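Side-chain contacts in alanine racemase (Oenococcus oeni PSU-1, PDB 3HUR), which belongs to the alanine racemase family and combines a TIM-barrel N-terminal domain with a C-terminal domain built largely of beta strands: residues Ala128-Thr131 against Gly132-Ile136; Gln183-Arg186 against Trp187-Thr191; Lys324-Arg327 against Lys328-Ile331. One frame throughout, in Å; residues are numbered along the deposited sequence.

Contact 1. Residues Ala128-Thr131 against Gly132-Ile136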
loop_
_atom_site.group_PDB
_atom_site.type_symbol
_atom_site.label_atom_id
_atom_site.label_comp_id
_atom_site.label_asym_id
_atom_site.label_seq_id
_atom_site.Cartn_x
_atom_site.Cartn_y
_atom_site.Cartn_z
ATOM N N ALA A 128 -1.902 -38.754 -15.534
ATOM C CA ALA A 128 -2.306 -38.055 -14.339
ATOM C C ALA A 128 -3.594 -38.668 -13.873
ATOM O O ALA A 128 -4.538 -38.777 -14.642
ATOM C CB ALA A 128 -2.499 -36.576 -14.633
ATOM N N ILE A 129 -3.629 -39.059 -12.611
ATOM C CA ILE A 129 -4.820 -39.607 -12.044
ATOM C C ILE A 129 -5.598 -38.561 -11.264
ATOM O O ILE A 129 -5.205 -38.151 -10.194
ATOM C CB ILE A 129 -4.493 -40.808 -11.108
ATOM C CG1 ILE A 129 -3.587 -41.832 -11.823
ATOM C CG2 ILE A 129 -5.774 -41.435 -10.618
ATOM C CD1 ILE A 129 -4.027 -42.183 -13.198
ATOM N N ASP A 130 -6.725 -38.148 -11.809
ATOM C CA ASP A 130 -7.631 -37.263 -11.093
ATOM C C ASP A 130 -8.256 -38.002 -9.930
ATOM O O ASP A 130 -9.271 -38.668 -10.087
ATOM C CB ASP A 130 -8.734 -36.748 -12.030
ATOM C CG ASP A 130 -9.715 -35.755 -11.342
ATOM O OD1 ASP A 130 -9.516 -35.362 -10.162
ATOM O OD2 ASP A 130 -10.709 -35.362 -11.999
ATOM N N THR A 131 -7.654 -37.883 -8.757
ATOM C CA THR A 131 -8.272 -38.407 -7.559
ATOM C C THR A 131 -9.048 -37.312 -6.849
ATOM O O THR A 131 -9.259 -37.384 -5.642
ATOM C CB THR A 131 -7.248 -38.973 -6.582
ATOM O OG1 THR A 131 -6.492 -37.905 -6.005
ATOM C CG2 THR A 131 -6.326 -39.936 -7.265
ATOM N N GLY A 132 -9.471 -36.283 -7.571
ATOM C CA GLY A 132 -10.401 -35.336 -6.972
ATOM C C GLY A 132 -10.324 -33.876 -7.344
ATOM O O GLY A 132 -11.182 -33.367 -8.074
ATOM N N MET A 133 -9.333 -33.181 -6.811
ATOM C CA MET A 133 -9.405 -31.706 -6.756
ATOM C C MET A 133 -8.814 -31.010 -8.019
ATOM O O MET A 133 -8.050 -30.038 -7.925
ATOM C CB MET A 133 -8.680 -31.237 -5.479
ATOM C CG MET A 133 -9.110 -29.871 -4.982
ATOM S SD MET A 133 -10.675 -29.920 -4.095
ATOM C CE MET A 133 -10.093 -29.395 -2.458
ATOM N N THR A 134 -9.149 -31.503 -9.203
ATOM C CA THR A 134 -8.476 -31.024 -10.402
ATOM C C THR A 134 -9.268 -31.447 -11.595
ATOM O O THR A 134 -10.168 -32.277 -11.460
ATOM C CB THR A 134 -7.052 -31.581 -10.504
ATOM O OG1 THR A 134 -6.660 -31.648 -11.876
ATOM C CG2 THR A 134 -6.954 -32.964 -9.899
ATOM N N ARG A 135 -8.967 -30.865 -12.754
ATOM C CA ARG A 135 -9.673 -31.221 -13.992
ATOM C C ARG A 135 -8.743 -31.866 -15.015
ATOM O O ARG A 135 -9.150 -32.180 -16.124
ATOM C CB ARG A 135 -10.337 -29.987 -14.571
ATOM C CG ARG A 135 -11.236 -29.266 -13.571
ATOM C CD ARG A 135 -11.559 -27.854 -13.998
ATOM N NE ARG A 135 -12.161 -27.813 -15.329
ATOM C CZ ARG A 135 -12.410 -26.696 -16.009
ATOM N NH1 ARG A 135 -12.120 -25.505 -15.486
ATOM N NH2 ARG A 135 -12.939 -26.777 -17.225
ATOM N N ILE A 136 -7.494 -32.083 -14.622
ATOM C CA ILE A 136 -6.494 -32.609 -15.517
ATOM C C ILE A 136 -6.435 -34.129 -15.344
ATOM O O ILE A 136 -6.355 -34.647 -14.208
ATOM C CB ILE A 136 -5.078 -32.013 -15.233
ATOM C CG1 ILE A 136 -5.122 -30.490 -14.947
ATOM C CG2 ILE A 136 -4.160 -32.293 -16.409
ATOM C CD1 ILE A 136 -3.689 -29.831 -14.557
#

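Contact 2. Residues Gln183-Arg186 against Trp187-Thr191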
loop_
_atom_site.group_PDB
_atom_site.type_symbol
_atom_site.label_atom_id
_atom_site.label_comp_id
_atom_site.label_asym_id
_atom_site.label_seq_id
_atom_site.Cartn_x
_atom_site.Cartn_y
_atom_site.Cartn_z
ATOM N N GLN A 183 -9.261 -39.238 -1.315
ATOM C CA GLN A 183 -8.351 -39.201 -2.456
ATOM C C GLN A 183 -7.542 -40.500 -2.569
ATOM O O GLN A 183 -7.381 -41.059 -3.663
ATOM C CB GLN A 183 -7.408 -37.995 -2.356
ATOM C CG GLN A 183 -8.071 -36.630 -2.602
ATOM C CD GLN A 183 -7.064 -35.525 -2.941
ATOM O OE1 GLN A 183 -6.350 -35.003 -2.074
ATOM N NE2 GLN A 183 -7.008 -35.184 -4.206
ATOM N N LEU A 184 -7.025 -40.982 -1.446
ATOM C CA LEU A 184 -6.287 -42.244 -1.449
ATOM C C LEU A 184 -7.188 -43.429 -1.890
ATOM O O LEU A 184 -6.731 -44.338 -2.586
ATOM C CB LEU A 184 -5.715 -42.495 -0.067
ATOM C CG LEU A 184 -4.742 -43.655 0.088
ATOM C CD1 LEU A 184 -3.601 -43.538 -0.945
ATOM C CD2 LEU A 184 -4.230 -43.708 1.545
ATOM N N ARG A 185 -8.469 -43.392 -1.527
ATOM C CA ARG A 185 -9.411 -44.417 -2.004
ATOM C C ARG A 185 -9.450 -44.343 -3.540
ATOM O O ARG A 185 -9.163 -45.349 -4.223
ATOM C CB ARG A 185 -10.794 -44.302 -1.284
ATOM C CG ARG A 185 -12.107 -44.797 -2.013
ATOM C CD ARG A 185 -12.853 -45.816 -1.155
ATOM N NE ARG A 185 -14.276 -45.578 -0.846
ATOM C CZ ARG A 185 -15.314 -46.380 -1.176
ATOM N NH1 ARG A 185 -15.168 -47.483 -1.925
ATOM N NH2 ARG A 185 -16.543 -46.045 -0.781
ATOM N N ARG A 186 -9.723 -43.153 -4.074
ATOM C CA ARG A 186 -9.793 -42.997 -5.527
ATOM C C ARG A 186 -8.517 -43.438 -6.255
ATOM O O ARG A 186 -8.593 -44.113 -7.285
ATOM C CB ARG A 186 -10.140 -41.564 -5.894
ATOM C CG ARG A 186 -11.646 -41.272 -5.948
ATOM C CD ARG A 186 -11.887 -39.935 -5.241
ATOM N NE ARG A 186 -13.261 -39.426 -5.348
ATOM C CZ ARG A 186 -13.630 -38.176 -5.035
ATOM N NH1 ARG A 186 -12.740 -37.274 -4.600
ATOM N NH2 ARG A 186 -14.901 -37.821 -5.158
ATOM N N TRP A 187 -7.349 -43.069 -5.727
ATOM C CA TRP A 187 -6.086 -43.502 -6.322
ATOM C C TRP A 187 -6.091 -45.024 -6.512
ATOM O O TRP A 187 -5.898 -45.532 -7.615
ATOM C CB TRP A 187 -4.908 -43.058 -5.450
ATOM C CG TRP A 187 -3.617 -43.703 -5.797
ATOM C CD1 TRP A 187 -2.997 -44.725 -5.123
ATOM C CD2 TRP A 187 -2.758 -43.370 -6.894
ATOM N NE1 TRP A 187 -1.802 -45.035 -5.731
ATOM C CE2 TRP A 187 -1.640 -44.225 -6.826
ATOM C CE3 TRP A 187 -2.818 -42.423 -7.922
ATOM C CZ2 TRP A 187 -0.613 -44.174 -7.757
ATOM C CZ3 TRP A 187 -1.802 -42.376 -8.845
ATOM C CH2 TRP A 187 -0.710 -43.244 -8.759
ATOM N N GLN A 188 -6.344 -45.727 -5.415
ATOM C CA GLN A 188 -6.412 -47.188 -5.405
ATOM C C GLN A 188 -7.525 -47.729 -6.306
ATOM O O GLN A 188 -7.277 -48.551 -7.170
ATOM C CB GLN A 188 -6.596 -47.671 -3.983
ATOM C CG GLN A 188 -5.405 -47.410 -3.064
ATOM C CD GLN A 188 -5.742 -47.775 -1.665
ATOM O OE1 GLN A 188 -6.882 -48.094 -1.404
ATOM N NE2 GLN A 188 -4.772 -47.720 -0.744
ATOM N N GLU A 189 -8.729 -47.216 -6.186
ATOM C CA GLU A 189 -9.791 -47.661 -7.094
ATOM C C GLU A 189 -9.374 -47.518 -8.538
ATOM O O GLU A 189 -9.695 -48.361 -9.393
ATOM C CB GLU A 189 -11.100 -46.907 -6.848
ATOM C CG GLU A 189 -11.785 -47.338 -5.522
ATOM C CD GLU A 189 -13.018 -46.511 -5.171
ATOM O OE1 GLU A 189 -13.215 -45.414 -5.766
ATOM O OE2 GLU A 189 -13.771 -46.964 -4.274
ATOM N N LEU A 190 -8.635 -46.445 -8.814
ATOM C CA LEU A 190 -8.297 -46.098 -10.176
ATOM C C LEU A 190 -7.037 -46.778 -10.694
ATOM O O LEU A 190 -6.891 -46.901 -11.910
ATOM C CB LEU A 190 -8.207 -44.580 -10.317
ATOM C CG LEU A 190 -9.542 -43.822 -10.335
ATOM C CD1 LEU A 190 -9.212 -42.305 -10.223
ATOM C CD2 LEU A 190 -10.406 -44.128 -11.593
ATOM N N THR A 191 -6.166 -47.251 -9.797
ATOM C CA THR A 191 -4.873 -47.850 -10.201
ATOM C C THR A 191 -4.626 -49.342 -9.898
ATOM O O THR A 191 -3.831 -49.977 -10.602
ATOM C CB THR A 191 -3.690 -47.074 -9.589
ATOM O OG1 THR A 191 -3.748 -47.119 -8.163
ATOM C CG2 THR A 191 -3.716 -45.624 -10.028
#

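Contact 3. Residues Lys324-Arg327 against Lys328-Ile331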
loop_
_atom_site.group_PDB
_atom_site.type_symbol
_atom_site.label_atom_id
_atom_site.label_comp_id
_atom_site.label_asym_id
_atom_site.label_seq_id
_atom_site.Cartn_x
_atom_site.Cartn_y
_atom_site.Cartn_z
ATOM N N LYS A 324 23.617 -0.478 16.780
ATOM C CA LYS A 324 24.705 -0.411 17.762
ATOM C C LYS A 324 25.548 -1.645 17.635
ATOM O O LYS A 324 25.053 -2.724 17.866
ATOM C CB LYS A 324 24.158 -0.329 19.201
ATOM C CG LYS A 324 25.257 -0.120 20.286
ATOM C CD LYS A 324 24.707 -0.205 21.717
ATOM C CE LYS A 324 25.888 -0.141 22.750
ATOM N NZ LYS A 324 25.471 -0.103 24.220
ATOM N N LEU A 325 26.826 -1.469 17.303
ATOM C CA LEU A 325 27.777 -2.574 17.113
ATOM C C LEU A 325 28.539 -2.895 18.413
ATOM O O LEU A 325 28.668 -2.044 19.292
ATOM C CB LEU A 325 28.788 -2.200 16.035
ATOM C CG LEU A 325 28.246 -1.617 14.719
ATOM C CD1 LEU A 325 29.361 -0.964 13.864
ATOM C CD2 LEU A 325 27.496 -2.696 13.934
ATOM N N ASP A 326 29.073 -4.107 18.527
ATOM C CA ASP A 326 29.746 -4.505 19.771
ATOM C C ASP A 326 31.193 -4.014 19.760
ATOM O O ASP A 326 31.736 -3.614 20.790
ATOM C CB ASP A 326 29.559 -6.016 20.134
ATOM C CG ASP A 326 30.078 -6.998 19.065
ATOM O OD1 ASP A 326 30.525 -6.564 17.975
ATOM O OD2 ASP A 326 30.028 -8.239 19.333
ATOM N N ARG A 327 31.793 -3.994 18.587
ATOM C CA ARG A 327 33.086 -3.351 18.393
ATOM C C ARG A 327 32.958 -2.556 17.105
ATOM O O ARG A 327 31.862 -2.397 16.598
ATOM C CB ARG A 327 34.214 -4.399 18.319
ATOM C CG ARG A 327 33.816 -5.703 17.669
ATOM C CD ARG A 327 35.030 -6.485 17.187
ATOM N NE ARG A 327 35.341 -6.196 15.782
ATOM C CZ ARG A 327 35.426 -7.105 14.810
ATOM N NH1 ARG A 327 35.706 -6.701 13.566
ATOM N NH2 ARG A 327 35.248 -8.404 15.065
ATOM N N LYS A 328 34.062 -2.057 16.575
ATOM C CA LYS A 328 34.029 -1.282 15.347
ATOM C C LYS A 328 34.082 -2.290 14.204
ATOM O O LYS A 328 34.891 -3.224 14.271
ATOM C CB LYS A 328 35.239 -0.324 15.322
ATOM C CG LYS A 328 35.342 0.605 14.092
ATOM C CD LYS A 328 36.772 1.158 13.911
ATOM C CE LYS A 328 36.858 2.213 12.778
ATOM N NZ LYS A 328 38.174 2.173 12.028
ATOM N N TYR A 329 33.237 -2.137 13.173
ATOM C CA TYR A 329 33.402 -2.945 11.948
ATOM C C TYR A 329 33.671 -2.061 10.757
ATOM O O TYR A 329 33.239 -0.922 10.727
ATOM C CB TYR A 329 32.187 -3.828 11.665
ATOM C CG TYR A 329 32.000 -4.917 12.667
ATOM C CD1 TYR A 329 31.521 -4.626 13.940
ATOM C CD2 TYR A 329 32.312 -6.223 12.371
ATOM C CE1 TYR A 329 31.349 -5.608 14.891
ATOM C CE2 TYR A 329 32.145 -7.236 13.335
ATOM C CZ TYR A 329 31.659 -6.899 14.585
ATOM O OH TYR A 329 31.495 -7.852 15.551
ATOM N N PRO A 330 34.373 -2.585 9.755
ATOM C CA PRO A 330 34.631 -1.818 8.570
ATOM C C PRO A 330 33.423 -1.754 7.629
ATOM O O PRO A 330 32.610 -2.688 7.564
ATOM C CB PRO A 330 35.737 -2.614 7.894
ATOM C CG PRO A 330 35.449 -3.983 8.258
ATOM C CD PRO A 330 34.979 -3.921 9.667
ATOM N N ILE A 331 33.356 -0.689 6.835
ATOM C CA ILE A 331 32.246 -0.555 5.933
ATOM C C ILE A 331 32.323 -1.740 4.996
ATOM O O ILE A 331 33.389 -2.274 4.753
ATOM C CB ILE A 331 32.216 0.833 5.203
ATOM C CG1 ILE A 331 33.356 0.965 4.219
ATOM C CG2 ILE A 331 32.208 2.017 6.208
ATOM C CD1 ILE A 331 32.892 0.845 2.804
#

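Contact 1. Residues Ala128-Thr131 against Gly132-Ile136
Asp130 and Gly132 meet in a local turn contact, in the loop that leaves strand 123-128 and runs to helix 141-153. The carboxylate of Asp130 takes a backbone N-H two residues on, which makes an Asx turn. Asp130 OD1 accepts from Gly132 N at 2.8 Å. The N-H to acceptor angle is 145°, so the bond is bent. The donor reaches OD1 from above the carboxylate plane, 35° out of it. With CG anti to the Asp130 backbone N, the carboxylate is set inside the bend, near Gly132 N and Thr134. Its other oxygen, OD2, lies 3.2 Å from Thr134 O. Both atoms are acceptors, so this is proximity without a bond. Thr134 CG2 packs 3.5 Å from Asp130 OD1.

The loop leaves the C-terminal end of a strand of the parallel barrel in the N-terminal domain, which has the TIM-barrel fold. Gly132 takes backbone angles that a side chain would hardly tolerate. Met133 centres an inverse gamma turn, in which Thr134 N makes a weak bond to Gly132 O. An ST turn follows: Thr134 OG1 accepts from Ile136 N at 2.9 Å along an almost straight line. Nearer the strand, Asp130 CB lies 3.8 Å from Ile136 O, and Ala128 CB approaches the same oxygen at 4.3 Å. Side chains also tie the loop to its surroundings. Thr131 OG1 is hydrogen-bonded to Thr164 OG1, and the Arg135 guanidinium reaches the backbone oxygens of Tyr354 and Ser355.

Contact 2. Residues Gln183-Arg186 against Trp187-Thr191
Arg185 and Glu189 form a salt bridge one turn apart on helix 174-191. Arg185 NH1 lies 2.8 Å from Glu189 OE2. The two side chains cross obliquely, and the guanidinium and carboxylate planes are turned 67° apart. The contact is made through one oxygen, OE2, not as a flat two-pronged pair. The arginine chain bends at chi2 and chi3 to reach it, while the glutamate runs extended beyond CG. This also lays Arg185 CD 3.4 Å from Glu189 OE2. Both residues are on the exposed side of the helix, where they also touch a crystal neighbour.

The backbone carries the regular ladder of an alpha helix. Trp187, Gln188, Glu189 and Leu190 each donate their N-H to the carbonyl four residues back. The bond from Glu189 N to Arg185 O, at 2.7 Å, is nearly straight. In the last turn Thr191 OG1 gives its proton to Trp187 O at 2.7 Å, a bond that comes from well above the carbonyl plane.

The helix is the crossover of a beta-alpha-beta unit between strands 157-163 and 201-202 of the barrel. Its buried side carries Leu184, Trp187 and Leu190. Thr191 CG2 sits 3.8 Å above one face of the Trp187 ring, toward its rim. Leu184 CD1 meets Trp187 CD1 obliquely at 4.4 Å. Beyond the segments, Phe201 meets Trp187 edge-to-face. Gln188 lies along the turn, with CG 3.4 Å from Leu184 O. Gln183 and Arg186 have their main polar partners elsewhere: Gln183 OE1 accepts from Ala167 N, and Arg186 NH2 pairs with Glu182.

Contact 3. Residues Lys324-Arg327 against Lys328-Ile331
Tyr329 is the buried centre of this loop, and Leu325, Asp326 and Arg327 gather round its ring. The loop links strands 321-324 and 334-339 of the mixed sheet in the C-terminal domain. On the packed side, Leu325 CB lies 4.2 Å from Tyr329 CD1. Leu325 CD1 lies 4.1 Å from Tyr329 N. Leu325 also rests on Val260 and Ala284, while the ring touches Ile257 and Met310. These residues belong to neighbouring strands, so the loop is pinned to the sheet by its apolar parts.

The solvent side is made of charged chains. Arg327 lays its guanidinium flat over one face of the Tyr329 ring, with planes 17° apart. Arg327 CZ is 4.0 Å from the ring centroid, in a cation-pi stack offset toward the rim. A bend at chi3 lets the flat group settle there. Arg327 NE also makes a weak bond, 3.4 Å long, to Lys328 O. The Lys328 side chain starts away from residues 324-327.

Asp326 comes to the ring edge. Tyr329 OH donates to Asp326 OD1 at 2.9 Å, on its syn lone pair, and carboxylate and ring are nearly coplanar at 7°. The aspartate is turned there by chi1 of 59°, with CG between the backbone N and carbonyl carbon. The same OD1 takes a weak bond from Arg327 N. One phenol is thus held at its edge by an anion and over a face by a cation. The acceptor would probably polarise the hydroxyl and make the ring more electron-rich beneath the guanidinium.

Contacts 1 and 2 are neighbours in the barrel domain, with centres 11 Å apart. They touch directly: Ile129 CG1 packs on Trp187 CZ3 at 3.5 Å, so the loop after strand 123-128 rests on helix 174-191. Contact 3 stands in the C-terminal domain, about 57 Å from contact 1 and 61 Å from contact 2, centre to centre. Each mixes buried and exposed side chains, with the contact 2 salt bridge and the contact 3 arginine exposed. Contact 1 shapes a loop mainly with bonds to backbone atoms. Contact 2 sets a surface salt bridge against an apolar helix side. Contact 3 puts charged groups around a buried aromatic ring, where a loop meets a beta sheet.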